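Local coordinates for protein NAD-dependent aldehyde dehydrogenase (Burkholderia multivorans, PDB 5UJU) that probably oxidises aldehydes to carboxylic acids with NAD as the electron acceptor, at residues Ile326-Asp331 with Val490-Asp495; Asn356-Arg361 with Phe462-Asp467. All blocks are in the same frame, centred on the assembly; numbering follows the deposited sequence. Where two conformers were deposited one is given.

Interaction 1 (Ile326-Asp331 with Val490-Asp495)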
loop_
_atom_site.group_PDB
_atom_site.type_symbol
_atom_site.label_atom_id
_atom_site.label_comp_id
_atom_site.label_asym_id
_atom_site.label_seq_id
_atom_site.Cartn_x
_atom_site.Cartn_y
_atom_site.Cartn_z
ATOM N N ILE A 326 29.662 0.990 19.036
ATOM C CA ILE A 326 30.154 1.299 20.376
ATOM C C ILE A 326 31.117 2.474 20.274
ATOM O O ILE A 326 32.207 2.364 19.694
ATOM C CB ILE A 326 30.822 0.095 21.056
ATOM C CG1 ILE A 326 29.831 -1.069 21.176
ATOM C CG2 ILE A 326 31.307 0.518 22.428
ATOM C CD1 ILE A 326 30.356 -2.272 21.953
ATOM N N ASP A 327 30.713 3.600 20.847
ATOM C CA ASP A 327 31.517 4.815 20.867
ATOM C C ASP A 327 32.076 5.134 22.239
ATOM O O ASP A 327 33.247 5.528 22.355
ATOM C CB ASP A 327 30.683 6.013 20.396
ATOM C CG ASP A 327 31.403 7.336 20.616
ATOM O OD1 ASP A 327 32.336 7.624 19.836
ATOM O OD2 ASP A 327 31.071 8.061 21.589
ATOM N N SER A 328 31.248 5.011 23.273
ATOM C CA SER A 328 31.605 5.377 24.643
ATOM C C SER A 328 30.481 4.912 25.556
ATOM O O SER A 328 29.362 4.668 25.101
ATOM C CB SER A 328 31.835 6.891 24.771
ATOM O OG SER A 328 30.822 7.635 24.084
ATOM N N THR A 329 30.793 4.760 26.841
ATOM C CA THR A 329 29.774 4.302 27.773
ATOM C C THR A 329 30.127 4.793 29.172
ATOM O O THR A 329 31.280 5.104 29.473
ATOM C CB THR A 329 29.622 2.767 27.730
ATOM O OG1 THR A 329 28.462 2.353 28.477
ATOM C CG2 THR A 329 30.852 2.092 28.295
ATOM N N ASP A 330 29.108 4.902 30.012
ATOM C CA ASP A 330 29.294 5.262 31.409
ATOM C C ASP A 330 29.476 4.041 32.292
ATOM O O ASP A 330 29.690 4.191 33.496
ATOM C CB ASP A 330 28.124 6.123 31.902
ATOM C CG ASP A 330 26.790 5.395 31.848
ATOM O OD1 ASP A 330 25.897 5.752 32.647
ATOM O OD2 ASP A 330 26.634 4.465 31.022
ATOM N N ASP A 331 29.393 2.837 31.721
ATOM C CA ASP A 331 29.477 1.602 32.505
ATOM C C ASP A 331 29.723 0.472 31.499
ATOM O O ASP A 331 28.779 -0.106 30.960
ATOM C CB ASP A 331 28.206 1.383 33.309
ATOM C CG ASP A 331 28.263 0.156 34.209
ATOM O OD1 ASP A 331 29.217 -0.654 34.121
ATOM O OD2 ASP A 331 27.327 0.014 35.026
ATOM N N VAL A 490 23.291 1.843 19.478
ATOM C CA VAL A 490 24.447 2.716 19.641
ATOM C C VAL A 490 24.722 2.941 21.124
ATOM O O VAL A 490 23.798 3.132 21.924
ATOM C CB VAL A 490 24.264 4.061 18.899
ATOM C CG1 VAL A 490 23.080 4.838 19.454
ATOM C CG2 VAL A 490 25.558 4.909 18.971
ATOM N N TYR A 491 26.003 2.930 21.483
ATOM C CA TYR A 491 26.478 3.241 22.827
ATOM C C TYR A 491 27.378 4.458 22.711
ATOM O O TYR A 491 28.430 4.395 22.061
ATOM C CB TYR A 491 27.240 2.065 23.440
ATOM C CG TYR A 491 26.360 0.895 23.752
ATOM C CD1 TYR A 491 25.799 0.746 25.014
ATOM C CD2 TYR A 491 26.053 -0.051 22.772
ATOM C CE1 TYR A 491 24.964 -0.327 25.301
ATOM C CE2 TYR A 491 25.215 -1.125 23.046
ATOM C CZ TYR A 491 24.677 -1.258 24.313
ATOM O OH TYR A 491 23.856 -2.320 24.605
ATOM N N SER A 492 26.954 5.570 23.313
ATOM C CA SER A 492 27.769 6.776 23.351
ATOM C C SER A 492 27.290 7.675 24.478
ATOM O O SER A 492 26.088 7.762 24.739
ATOM C CB SER A 492 27.717 7.541 22.025
ATOM O OG SER A 492 28.518 8.711 22.104
ATOM N N THR A 493 28.232 8.347 25.139
ATOM C CA THR A 493 27.890 9.399 26.086
ATOM C C THR A 493 27.963 10.788 25.461
ATOM O O THR A 493 27.828 11.785 26.177
ATOM C CB THR A 493 28.814 9.345 27.300
ATOM O OG1 THR A 493 30.156 9.607 26.872
ATOM C CG2 THR A 493 28.746 7.959 27.957
ATOM N N ALA A 494 28.150 10.879 24.147
ATOM C CA ALA A 494 28.352 12.153 23.463
ATOM C C ALA A 494 27.099 12.496 22.671
ATOM O O ALA A 494 26.635 11.686 21.864
ATOM C CB ALA A 494 29.568 12.092 22.540
ATOM N N ASP A 495 26.549 13.691 22.919
ATOM C CA ASP A 495 25.303 14.091 22.267
ATOM C C ASP A 495 25.461 14.178 20.755
ATOM O O ASP A 495 24.520 13.878 20.013
ATOM C CB ASP A 495 24.799 15.422 22.831
ATOM C CG ASP A 495 24.148 15.273 24.199
ATOM O OD1 ASP A 495 23.651 14.169 24.509
ATOM O OD2 ASP A 495 24.116 16.267 24.957
HETATM O O HOH W 1 32.191 10.571 25.100
#
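D327 and S328 meet Y491 and S492 where two neighbouring parallel strands, 323-326 and 487-491, reach their C-terminal ends in a seven-stranded mixed sheet consistent with the catalytic domain of aldehyde dehydrogenases. The last bridge pairs I326 with Y491, and just beyond it Y491 O takes two backbone donors: D327 N at 2.7 Å, almost in line with the carbonyl, and S328 N, which comes from above the carbonyl plane. The side chain of D327 then carries the contact. D327 CB passes 3.2 Å from Y491 O and also lies against S492 CB. CG is anti to the backbone N (chi1 171°). D327 OD2 receives two hydroxyl hydrogen bonds, from S492 OG at 2.7 Å and from S328 OG at 2.5 Å, arriving from opposite faces of the carboxylate plane; this double grip is consistent with a carboxylate that keeps its negative charge. OD1 bonds to T469 OG1, at the start of helix 469-483. S492 OG also accepts from A494 N, forming an ST turn that leads into helix 495-508, of which A494 is the N-cap residue. T493 CG2 rests 3.7 Å from both T329 C and D330 N. On the side of the sheet carrying I326 and Y491, I326 CG1 packs obliquely against the tyrosine ring, 4.2 Å from Y491 CD2, while the phenol OH is bonded to L516 O. S328 OG sits between its own backbone N and carbonyl carbon (chi1 44°), and it accepts a hydrogen bond from T493 N at 2.9 Å with an N-H...O angle of 161°.

Interaction 2 (Asn356-Arg361 with Phe462-Asp467); sequences NIYVPR and FVIATD
Y358 and I464 lie side by side and point the same way from adjacent parallel strands, 356-360 and 462-466, whose directions differ by 36°. The tip of the isoleucine, I464 CD1, comes 3.7 Å from Y358 CE1 and 3.8 Å from N356 CB, so it touches two side chains of the facing strand. T466 meets the same tyrosine from further along, crossing it at about a right angle with T466 CG2 3.7 Å from Y358 CD1. At the start of the pair N356 and F462 also run alongside each other: the amide oxygen N356 OD1 lies in the plane of the phenyl ring at its edge, 3.4 Å from F462 CD2, and the amide and ring planes are 63° apart. The other end of the amide, N356 ND2, donates to F452 O. On the opposite side of the sheet, V359 CG2 touches V463 CG1 at 4.0 Å, the two valines crossing at a slant. Five backbone hydrogen bonds hold the register, from I357 N to F462 O at one end to R361 N to T466 O at the other. Past the strands, R361, which has two deposited conformers, bends at chi3 in one of them; there R361 NE and NH2 both donate side-on to D467 OD1, each at 3.2 Å, in a salt bridge whose guanidinium and carboxylate planes are 51° apart. NH2 has a second acidic partner in D445. The pair belongs to the parallel core of a sheet consistent with the aldehyde dehydrogenase catalytic domain, between strand 323-326 beside 356-360 and strand 440-445 beside 460-466. Helix 469-483 packs on the side of Y358, and helix 373-388 covers V359, V463 and A465.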
loop_
_atom_site.group_PDB
_atom_site.type_symbol
_atom_site.label_atom_id
_atom_site.label_comp_id
_atom_site.label_asym_id
_atom_site.label_seq_id
_atom_site.Cartn_x
_atom_site.Cartn_y
_atom_site.Cartn_z
ATOM N N ASN A 356 26.925 -7.499 13.974
ATOM C CA ASN A 356 28.147 -6.720 13.806
ATOM C C ASN A 356 28.273 -5.704 14.934
ATOM O O ASN A 356 27.335 -4.946 15.203
ATOM C CB ASN A 356 28.155 -6.018 12.447
ATOM C CG ASN A 356 28.168 -7.002 11.273
ATOM O OD1 ASN A 356 28.220 -8.220 11.451
ATOM N ND2 ASN A 356 28.118 -6.469 10.070
ATOM N N ILE A 357 29.434 -5.685 15.585
ATOM C CA ILE A 357 29.695 -4.797 16.713
ATOM C C ILE A 357 30.932 -3.965 16.367
ATOM O O ILE A 357 32.054 -4.485 16.366
ATOM C CB ILE A 357 29.888 -5.592 18.013
ATOM C CG1 ILE A 357 28.652 -6.475 18.267
ATOM C CG2 ILE A 357 30.122 -4.659 19.197
ATOM C CD1 ILE A 357 28.801 -7.438 19.426
ATOM N N TYR A 358 30.728 -2.687 16.047
ATOM C CA TYR A 358 31.811 -1.817 15.598
ATOM C C TYR A 358 32.422 -1.085 16.785
ATOM O O TYR A 358 31.704 -0.451 17.566
ATOM C CB TYR A 358 31.317 -0.809 14.562
ATOM C CG TYR A 358 30.672 -1.440 13.352
ATOM C CD1 TYR A 358 31.435 -2.094 12.382
ATOM C CD2 TYR A 358 29.292 -1.386 13.177
ATOM C CE1 TYR A 358 30.828 -2.676 11.272
ATOM C CE2 TYR A 358 28.687 -1.955 12.071
ATOM C CZ TYR A 358 29.446 -2.601 11.131
ATOM O OH TYR A 358 28.816 -3.171 10.044
ATOM N N VAL A 359 33.746 -1.170 16.912
ATOM C CA VAL A 359 34.495 -0.536 17.999
ATOM C C VAL A 359 35.715 0.161 17.393
ATOM O O VAL A 359 36.394 -0.431 16.540
ATOM C CB VAL A 359 34.910 -1.576 19.059
ATOM C CG1 VAL A 359 35.597 -0.913 20.265
ATOM C CG2 VAL A 359 33.703 -2.446 19.510
ATOM N N PRO A 360 36.026 1.405 17.767
ATOM C CA PRO A 360 37.230 2.046 17.216
ATOM C C PRO A 360 38.464 1.249 17.592
ATOM O O PRO A 360 38.598 0.780 18.725
ATOM C CB PRO A 360 37.225 3.434 17.861
ATOM C CG PRO A 360 35.753 3.642 18.273
ATOM C CD PRO A 360 35.305 2.293 18.695
ATOM N N ARG A 361 39.356 1.064 16.615
ATOM C CA ARG A 361 40.584 0.324 16.880
ATOM C C ARG A 361 41.395 0.948 18.007
ATOM O O ARG A 361 42.195 0.249 18.647
ATOM C CB ARG A 361 41.443 0.238 15.617
ATOM C CG ARG A 361 42.073 1.554 15.199
ATOM C CD ARG A 361 42.796 1.430 13.861
ATOM N NE ARG A 361 41.871 1.071 12.790
ATOM C CZ ARG A 361 41.725 -0.161 12.311
ATOM N NH1 ARG A 361 42.460 -1.151 12.800
ATOM N NH2 ARG A 361 40.846 -0.402 11.341
ATOM N N PHE A 462 30.583 -10.645 15.246
ATOM C CA PHE A 462 31.876 -10.060 14.909
ATOM C C PHE A 462 32.054 -8.762 15.686
ATOM O O PHE A 462 31.212 -7.859 15.594
ATOM C CB PHE A 462 31.979 -9.790 13.402
ATOM C CG PHE A 462 31.489 -10.927 12.555
ATOM C CD1 PHE A 462 32.259 -12.062 12.375
ATOM C CD2 PHE A 462 30.242 -10.868 11.954
ATOM C CE1 PHE A 462 31.792 -13.121 11.605
ATOM C CE2 PHE A 462 29.773 -11.925 11.181
ATOM C CZ PHE A 462 30.543 -13.049 11.013
ATOM N N VAL A 463 33.128 -8.685 16.466
ATOM C CA VAL A 463 33.622 -7.425 17.015
ATOM C C VAL A 463 34.622 -6.881 15.998
ATOM O O VAL A 463 35.630 -7.530 15.700
ATOM C CB VAL A 463 34.265 -7.631 18.396
ATOM C CG1 VAL A 463 34.701 -6.291 18.997
ATOM C CG2 VAL A 463 33.282 -8.357 19.324
ATOM N N ILE A 464 34.311 -5.720 15.422
ATOM C CA ILE A 464 34.941 -5.234 14.194
ATOM C C ILE A 464 35.645 -3.926 14.506
ATOM O O ILE A 464 35.007 -2.964 14.957
ATOM C CB ILE A 464 33.909 -5.040 13.069
ATOM C CG1 ILE A 464 33.211 -6.365 12.759
ATOM C CG2 ILE A 464 34.563 -4.430 11.815
ATOM C CD1 ILE A 464 31.883 -6.192 12.025
ATOM N N ALA A 465 36.955 -3.885 14.261
ATOM C CA ALA A 465 37.744 -2.689 14.528
ATOM C C ALA A 465 37.605 -1.708 13.367
ATOM O O ALA A 465 37.933 -2.038 12.222
ATOM C CB ALA A 465 39.213 -3.054 14.751
ATOM N N THR A 466 37.148 -0.497 13.671
ATOM C CA THR A 466 36.990 0.582 12.706
ATOM C C THR A 466 38.026 1.676 12.974
ATOM O O THR A 466 38.674 1.705 14.023
ATOM C CB THR A 466 35.579 1.170 12.784
ATOM O OG1 THR A 466 35.416 1.833 14.045
ATOM C CG2 THR A 466 34.496 0.054 12.651
ATOM N N ASP A 467 38.183 2.583 12.001
ATOM C CA ASP A 467 39.103 3.706 12.175
ATOM C C ASP A 467 38.600 4.697 13.213
ATOM O O ASP A 467 39.407 5.353 13.879
ATOM C CB ASP A 467 39.327 4.421 10.847
ATOM C CG ASP A 467 40.041 3.556 9.845
ATOM O OD1 ASP A 467 40.689 2.583 10.277
ATOM O OD2 ASP A 467 39.948 3.835 8.632
#

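How the interactions relate
Both contacts belong to one seven-stranded mixed sheet, in which strands 460-466, 356-360, 323-326 and 487-491 run parallel in that order; their centres lie 14 Å apart. Strands 323-326 and 356-360 are the adjoining members that connect them, through a probable hydrogen bond from I326 N to Y358 O and packing of I326 CD1 on I357 CG2. Along the chain the order is 326-331, 356-361, 462-467 and 490-495, so interaction 2 falls wholly within the sequence interval spanned by interaction 1. Segments more than 100 positions apart thereby become neighbours, joining distant parts of what is probably the catalytic domain, and helix 469-483 contacts side chains from both interactions.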